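Local coordinates for devB protein (Vibrio cholerae O1 biovar eltor str. N16961, PDB 1Y89) that probably hydrolyses 6-phosphogluconolactone to 6-phosphogluconate in the pentose phosphate pathway, at residues N127-F132 / A158-V163; K176-L181 / A216-T221. One frame throughout, in Å; residues are numbered along the deposited sequence.

Contact 1: residues N127-F132 / A158-V163; sequences NGTPVF and ANLSVV
In the two-stranded hairpin formed by strands 125-126 and 129-130, T129 and P130 meet L160, the residue just before edge strand 161-165 of the main mixed sheet. L160 carries this side of the contact, offering both of its methyls. CD1 meets the CD and CG atoms of the P130 ring, lying 3.5 Å from P130 CD and 3.9 Å from P130 CG. The second branch spans two residues: L160 CD2 is 3.9 Å from P130 CD and 4.0 Å from T129 CG2, its chain crossing that of the threonine at a slant. T129 turns its methyl here because CG2 stands anti to the backbone N (chi1 -51° for OG1), which leaves OG1 beside that N. Leucine suits the place because its fork can reach two neighbours at once, while proline supplies a rigid apolar surface and has no N-H to bury. At the turn before them, G128 has a positive phi of 87°, where a CB would press on the carbonyl O of N127. L160 also packs on V180 and T129 on K179, so helix 178-183 adjoins both sides. The chemistry across the two segments is purely apolar and small in area, which implies a contact held by shape and exclusion of water, without directional bonds between them.

Contact 2: residues K176-L181 / A216-T221; sequences KTAKVL and AKIHST
I218 faces A178 and L181 where the first turn of helix 178-183 meets the loop leaving helix 214-217, a helix-to-loop contact within the Rossmann-like fold of this family. The isoleucine divides its two branches between the two helix residues. Its CG2, anti to the backbone N (chi1 -71° places CG1 beside that N instead), passes 3.6 Å from L181 CB and 3.7 Å from L181 CD2, and the two side chains run aslant, neither stacked nor end to end. The longer branch serves the other partner: I218 CD1 is 3.8 Å from A178 CB, with I218 CG1 slightly farther. A178 and L181 are three positions apart, so they lie on neighbouring parts of one helix face, and the branched isoleucine can touch both. Alanine, with a lone methyl, leaves room for the end of I218. The larger L181 also touches I135 and L137 of sheet strand 134-137. T177 is the N-cap of this helix, and its OG1 is hydrogen-bonded to N159 O. Farther along the loop, S220 runs past L181, and its buried hydroxyl is satisfied by A184 O and G223 N. Serine is small enough to fit there, yet polar enough to join those backbone groups. Its main chain draws near the helix as well: S220 CA sits 4.3 Å from L181 O.

In the fold
Reading from the N terminus, residues 127-132 come first, beginning in the hairpin turn and running on past its second strand; sheet strand 134-137 follows, and the chain returns at 158-163 to close contact 1. Contact 2 opens at the end of strand 172-176, antiparallel to 161-165; strand 186-191 and helix 197-205 follow, and the end of helix 214-217 leads into 216-221, which closes it. The two loops are therefore in series, neither nested nor crossed. Their centres lie 10 Å apart, and helix 178-183 joins them: K179 NZ probably bonds A158 O. Together they link the hairpin, the 161-165 edge of the sheet and the loop leading into strand 224-230.

Contact 1: residues N127-F132 / A158-V163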
ATOM      1  N   ASN A 127       5.469  19.714 -17.586  1.00 29.78           N
ATOM      2  CA  ASN A 127       4.562  20.755 -18.107  1.00 29.96           C
ATOM      3  C   ASN A 127       4.653  22.017 -17.278  1.00 29.20           C
ATOM      4  O   ASN A 127       3.643  22.676 -17.047  1.00 29.40           O
ATOM      5  CB  ASN A 127       3.107  20.261 -18.140  1.00 31.26           C
ATOM      6  CG  ASN A 127       2.876  19.181 -19.184  1.00 34.59           C
ATOM      7  OD1 ASN A 127       3.103  19.395 -20.364  1.00 40.39           O
ATOM      8  ND2 ASN A 127       2.424  18.008 -18.748  1.00 37.90           N
ATOM      9  N   GLY A 128       5.865  22.349 -16.823  1.00 28.24           N
ATOM     10  CA  GLY A 128       6.096  23.558 -16.019  1.00 26.71           C
ATOM     11  C   GLY A 128       5.907  23.428 -14.513  1.00 26.40           C
ATOM     12  O   GLY A 128       6.299  24.318 -13.745  1.00 26.46           O
ATOM     13  N   THR A 129       5.282  22.337 -14.066  1.00 24.95           N
ATOM     14  CA  THR A 129       4.935  22.202 -12.662  1.00 23.79           C
ATOM     15  C   THR A 129       5.996  21.341 -11.978  1.00 23.24           C
ATOM     16  O   THR A 129       6.327  20.253 -12.480  1.00 22.64           O
ATOM     17  CB  THR A 129       3.539  21.567 -12.504  1.00 24.50           C
ATOM     18  OG1 THR A 129       2.591  22.291 -13.322  1.00 23.60           O
ATOM     19  CG2 THR A 129       3.076  21.538 -11.029  1.00 22.48           C
ATOM     20  N   PRO A 130       6.544  21.823 -10.837  1.00 22.95           N
ATOM     21  CA  PRO A 130       7.475  20.983 -10.060  1.00 21.95           C
ATOM     22  C   PRO A 130       6.789  19.692  -9.646  1.00 21.98           C
ATOM     23  O   PRO A 130       5.629  19.710  -9.154  1.00 20.82           O
ATOM     24  CB  PRO A 130       7.766  21.834  -8.815  1.00 21.87           C
ATOM     25  CG  PRO A 130       6.730  22.908  -8.800  1.00 23.82           C
ATOM     26  CD  PRO A 130       6.364  23.151 -10.220  1.00 22.07           C
ATOM     27  N   VAL A 131       7.509  18.590  -9.822  1.00 21.16           N
ATOM     28  CA  VAL A 131       6.974  17.274  -9.507  1.00 20.74           C
ATOM     29  C   VAL A 131       7.584  16.795  -8.162  1.00 20.72           C
ATOM     30  O   VAL A 131       8.745  16.409  -8.082  1.00 20.14           O
ATOM     31  CB  VAL A 131       7.242  16.292 -10.656  1.00 21.80           C
ATOM     32  CG1 VAL A 131       6.816  14.830 -10.252  1.00 22.39           C
ATOM     33  CG2 VAL A 131       6.526  16.779 -11.959  1.00 20.71           C
ATOM     34  N   PHE A 132       6.802  16.881  -7.090  1.00 19.98           N
ATOM     35  CA  PHE A 132       7.271  16.383  -5.806  1.00 20.54           C
ATOM     36  C   PHE A 132       7.353  14.873  -5.827  1.00 20.45           C
ATOM     37  O   PHE A 132       6.507  14.187  -6.434  1.00 19.87           O
ATOM     38  CB  PHE A 132       6.378  16.877  -4.652  1.00 19.65           C
ATOM     39  CG  PHE A 132       6.773  18.260  -4.170  1.00 19.37           C
ATOM     40  CD1 PHE A 132       6.397  19.398  -4.887  1.00 21.45           C
ATOM     41  CD2 PHE A 132       7.588  18.401  -3.048  1.00 21.40           C
ATOM     42  CE1 PHE A 132       6.808  20.673  -4.491  1.00 22.00           C
ATOM     43  CE2 PHE A 132       8.020  19.666  -2.612  1.00 21.21           C
ATOM     44  CZ  PHE A 132       7.632  20.798  -3.306  1.00 20.68           C
ATOM     45  N   ALA A 158      -3.715  28.271 -11.949  1.00 23.02           N
ATOM     46  CA  ALA A 158      -2.522  27.888 -12.717  1.00 23.76           C
ATOM     47  C   ALA A 158      -1.197  28.212 -11.981  1.00 24.03           C
ATOM     48  O   ALA A 158      -0.107  27.740 -12.383  1.00 24.45           O
ATOM     49  CB  ALA A 158      -2.547  28.527 -14.113  1.00 23.52           C
ATOM     50  N   ASN A 159      -1.291  29.016 -10.922  1.00 23.37           N
ATOM     51  CA  ASN A 159      -0.128  29.315 -10.084  1.00 23.11           C
ATOM     52  C   ASN A 159       0.281  28.104  -9.227  1.00 21.97           C
ATOM     53  O   ASN A 159      -0.507  27.158  -9.038  1.00 20.75           O
ATOM     54  CB  ASN A 159      -0.388  30.517  -9.171  1.00 22.54           C
ATOM     55  CG  ASN A 159      -0.641  31.808  -9.918  1.00 25.26           C
ATOM     56  OD1 ASN A 159      -1.407  32.659  -9.450  1.00 28.28           O
ATOM     57  ND2 ASN A 159       0.030  31.999 -11.029  1.00 21.83           N
ATOM     58  N   LEU A 160       1.509  28.147  -8.695  1.00 21.05           N
ATOM     59  CA  LEU A 160       2.019  27.060  -7.863  1.00 21.10           C
ATOM     60  C   LEU A 160       1.751  27.265  -6.381  1.00 20.52           C
ATOM     61  O   LEU A 160       1.845  26.317  -5.581  1.00 19.63           O
ATOM     62  CB  LEU A 160       3.520  26.822  -8.117  1.00 21.48           C
ATOM     63  CG  LEU A 160       3.943  26.672  -9.582  1.00 24.07           C
ATOM     64  CD1 LEU A 160       5.458  26.527  -9.679  1.00 24.16           C
ATOM     65  CD2 LEU A 160       3.224  25.476 -10.233  1.00 23.75           C
ATOM     66  N   SER A 161       1.424  28.497  -5.990  1.00 20.06           N
ATOM     67  CA  SER A 161       1.170  28.772  -4.564  1.00 19.97           C
ATOM     68  C   SER A 161       0.104  29.837  -4.513  1.00 20.77           C
ATOM     69  O   SER A 161      -0.203  30.470  -5.535  1.00 19.85           O
ATOM     70  CB  SER A 161       2.426  29.308  -3.898  1.00 20.12           C
ATOM     71  OG  SER A 161       2.803  30.517  -4.571  1.00 20.20           O
ATOM     72  N   VAL A 162      -0.436  30.049  -3.319  1.00 20.39           N
ATOM     73  CA  VAL A 162      -1.527  30.985  -3.153  1.00 21.46           C
ATOM     74  C   VAL A 162      -1.492  31.500  -1.724  1.00 20.99           C
ATOM     75  O   VAL A 162      -1.086  30.757  -0.812  1.00 21.18           O
ATOM     76  CB  VAL A 162      -2.915  30.300  -3.511  1.00 21.17           C
ATOM     77  CG1 VAL A 162      -3.250  29.111  -2.563  1.00 21.27           C
ATOM     78  CG2 VAL A 162      -4.067  31.343  -3.587  1.00 21.24           C
ATOM     79  N   VAL A 163      -1.929  32.748  -1.516  1.00 20.60           N
ATOM     80  CA  VAL A 163      -2.176  33.228  -0.157  1.00 20.93           C
ATOM     81  C   VAL A 163      -3.605  32.869   0.228  1.00 21.50           C
ATOM     82  O   VAL A 163      -4.528  33.141  -0.534  1.00 21.87           O
ATOM     83  CB  VAL A 163      -1.917  34.758   0.005  1.00 21.35           C
ATOM     84  CG1 VAL A 163      -2.277  35.256   1.457  1.00 19.78           C
ATOM     85  CG2 VAL A 163      -0.461  35.079  -0.345  1.00 20.13           C
TER

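Contact 2: residues K176-L181 / A216-T221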
ATOM      1  N   LYS A 176       0.731  25.656  -1.099  1.00 20.01           N
ATOM      2  CA  LYS A 176       0.726  25.054  -2.435  1.00 20.90           C
ATOM      3  C   LYS A 176      -0.684  25.143  -3.000  1.00 21.07           C
ATOM      4  O   LYS A 176      -1.658  25.106  -2.227  1.00 21.27           O
ATOM      5  CB  LYS A 176       1.092  23.568  -2.358  1.00 20.50           C
ATOM      6  CG  LYS A 176       2.585  23.316  -2.142  1.00 20.14           C
ATOM      7  CD  LYS A 176       2.880  21.788  -2.311  1.00 21.03           C
ATOM      8  CE  LYS A 176       4.384  21.433  -2.246  1.00 22.78           C
ATOM      9  NZ  LYS A 176       5.128  21.863  -1.021  1.00 20.71           N
ATOM     10  N   THR A 177      -0.808  25.256  -4.330  1.00 20.66           N
ATOM     11  CA  THR A 177      -2.117  25.151  -4.959  1.00 20.70           C
ATOM     12  C   THR A 177      -2.449  23.684  -5.240  1.00 20.86           C
ATOM     13  O   THR A 177      -1.556  22.815  -5.180  1.00 20.28           O
ATOM     14  CB  THR A 177      -2.154  25.894  -6.298  1.00 21.07           C
ATOM     15  OG1 THR A 177      -1.102  25.386  -7.137  1.00 20.38           O
ATOM     16  CG2 THR A 177      -1.996  27.398  -6.061  1.00 18.75           C
ATOM     17  N   ALA A 178      -3.714  23.412  -5.577  1.00 20.69           N
ATOM     18  CA  ALA A 178      -4.137  22.029  -5.916  1.00 21.67           C
ATOM     19  C   ALA A 178      -3.271  21.432  -7.048  1.00 22.13           C
ATOM     20  O   ALA A 178      -2.929  20.243  -7.046  1.00 21.95           O
ATOM     21  CB  ALA A 178      -5.610  22.006  -6.313  1.00 20.47           C
ATOM     22  N   LYS A 179      -2.921  22.283  -8.009  1.00 21.35           N
ATOM     23  CA  LYS A 179      -2.126  21.881  -9.159  1.00 21.55           C
ATOM     24  C   LYS A 179      -0.812  21.215  -8.771  1.00 21.31           C
ATOM     25  O   LYS A 179      -0.402  20.212  -9.390  1.00 21.72           O
ATOM     26  CB  LYS A 179      -1.838  23.136  -9.990  1.00 21.97           C
ATOM     27  CG  LYS A 179      -0.890  22.946 -11.110  1.00 23.35           C
ATOM     28  CD  LYS A 179      -0.800  24.321 -11.841  1.00 22.86           C
ATOM     29  CE  LYS A 179       0.047  24.221 -13.048  1.00 22.03           C
ATOM     30  NZ  LYS A 179       0.008  25.488 -13.898  1.00 20.60           N
ATOM     31  N   VAL A 180      -0.129  21.773  -7.771  1.00 19.84           N
ATOM     32  CA  VAL A 180       1.132  21.149  -7.340  1.00 20.50           C
ATOM     33  C   VAL A 180       0.872  19.770  -6.687  1.00 20.70           C
ATOM     34  O   VAL A 180       1.598  18.780  -6.930  1.00 20.56           O
ATOM     35  CB  VAL A 180       1.901  22.082  -6.375  1.00 20.92           C
ATOM     36  CG1 VAL A 180       3.172  21.405  -5.856  1.00 20.24           C
ATOM     37  CG2 VAL A 180       2.217  23.443  -7.114  1.00 19.67           C
ATOM     38  N   LEU A 181      -0.146  19.688  -5.830  1.00 20.68           N
ATOM     39  CA  LEU A 181      -0.498  18.366  -5.274  1.00 21.36           C
ATOM     40  C   LEU A 181      -0.837  17.320  -6.328  1.00 20.78           C
ATOM     41  O   LEU A 181      -0.392  16.170  -6.248  1.00 20.46           O
ATOM     42  CB  LEU A 181      -1.660  18.475  -4.270  1.00 22.38           C
ATOM     43  CG  LEU A 181      -1.372  18.920  -2.849  1.00 24.65           C
ATOM     44  CD1 LEU A 181      -0.444  20.147  -2.753  1.00 23.40           C
ATOM     45  CD2 LEU A 181      -2.750  19.198  -2.087  1.00 23.86           C
ATOM     46  N   ALA A 216     -11.114  15.309  -0.426  1.00 21.21           N
ATOM     47  CA  ALA A 216     -11.862  14.356  -1.287  1.00 21.68           C
ATOM     48  C   ALA A 216     -11.613  14.559  -2.799  1.00 22.26           C
ATOM     49  O   ALA A 216     -11.705  13.604  -3.589  1.00 23.69           O
ATOM     50  CB  ALA A 216     -13.359  14.438  -1.012  1.00 21.02           C
ATOM     51  N   LYS A 217     -11.321  15.792  -3.194  1.00 22.11           N
ATOM     52  CA  LYS A 217     -11.204  16.188  -4.607  1.00 21.68           C
ATOM     53  C   LYS A 217      -9.801  16.138  -5.201  1.00 21.83           C
ATOM     54  O   LYS A 217      -9.632  16.096  -6.428  1.00 21.23           O
ATOM     55  CB  LYS A 217     -11.735  17.622  -4.786  1.00 22.52           C
ATOM     56  CG  LYS A 217     -13.213  17.766  -4.508  1.00 23.61           C
ATOM     57  CD  LYS A 217     -13.656  19.192  -4.813  1.00 25.86           C
ATOM     58  CE  LYS A 217     -15.004  19.499  -4.176  1.00 29.27           C
ATOM     59  NZ  LYS A 217     -16.092  18.741  -4.866  1.00 27.43           N
ATOM     60  N   ILE A 218      -8.786  16.189  -4.350  1.00 21.28           N
ATOM     61  CA  ILE A 218      -7.419  16.359  -4.835  1.00 21.16           C
ATOM     62  C   ILE A 218      -6.713  15.018  -4.835  1.00 21.44           C
ATOM     63  O   ILE A 218      -6.584  14.373  -3.784  1.00 22.23           O
ATOM     64  CB  ILE A 218      -6.659  17.446  -3.987  1.00 20.81           C
ATOM     65  CG1 ILE A 218      -7.235  18.842  -4.312  1.00 20.04           C
ATOM     66  CG2 ILE A 218      -5.156  17.429  -4.312  1.00 22.57           C
ATOM     67  CD1 ILE A 218      -6.807  19.941  -3.305  1.00 20.72           C
ATOM     68  N   HIS A 219      -6.283  14.563  -6.004  1.00 21.67           N
ATOM     69  CA  HIS A 219      -5.478  13.328  -6.055  1.00 23.24           C
ATOM     70  C   HIS A 219      -4.330  13.515  -7.039  1.00 22.73           C
ATOM     71  O   HIS A 219      -4.397  14.364  -7.960  1.00 22.11           O
ATOM     72  CB  HIS A 219      -6.342  12.101  -6.454  1.00 23.66           C
ATOM     73  CG  HIS A 219      -7.146  12.317  -7.692  1.00 27.55           C
ATOM     74  ND1 HIS A 219      -8.444  12.794  -7.664  1.00 29.47           N
ATOM     75  CD2 HIS A 219      -6.838  12.133  -9.002  1.00 30.64           C
ATOM     76  CE1 HIS A 219      -8.889  12.907  -8.908  1.00 32.25           C
ATOM     77  NE2 HIS A 219      -7.933  12.517  -9.738  1.00 31.69           N
ATOM     78  N   SER A 220      -3.280  12.726  -6.872  1.00 21.40           N
ATOM     79  CA  SER A 220      -2.237  12.703  -7.887  1.00 22.13           C
ATOM     80  C   SER A 220      -2.846  12.273  -9.222  1.00 22.07           C
ATOM     81  O   SER A 220      -3.483  11.188  -9.318  1.00 20.71           O
ATOM     82  CB  SER A 220      -1.146  11.722  -7.497  1.00 21.82           C
ATOM     83  OG  SER A 220      -0.187  11.642  -8.528  1.00 22.56           O
ATOM     84  N   THR A 221      -2.647  13.093 -10.254  1.00 22.18           N
ATOM     85  CA  THR A 221      -3.176  12.785 -11.590  1.00 23.75           C
ATOM     86  C   THR A 221      -2.618  11.485 -12.172  1.00 23.90           C
ATOM     87  O   THR A 221      -3.387  10.653 -12.643  1.00 24.45           O
ATOM     88  CB  THR A 221      -2.870  13.928 -12.606  1.00 23.67           C
ATOM     89  OG1 THR A 221      -3.227  15.181 -12.000  1.00 25.51           O
ATOM     90  CG2 THR A 221      -3.655  13.737 -13.953  1.00 25.92           C
TER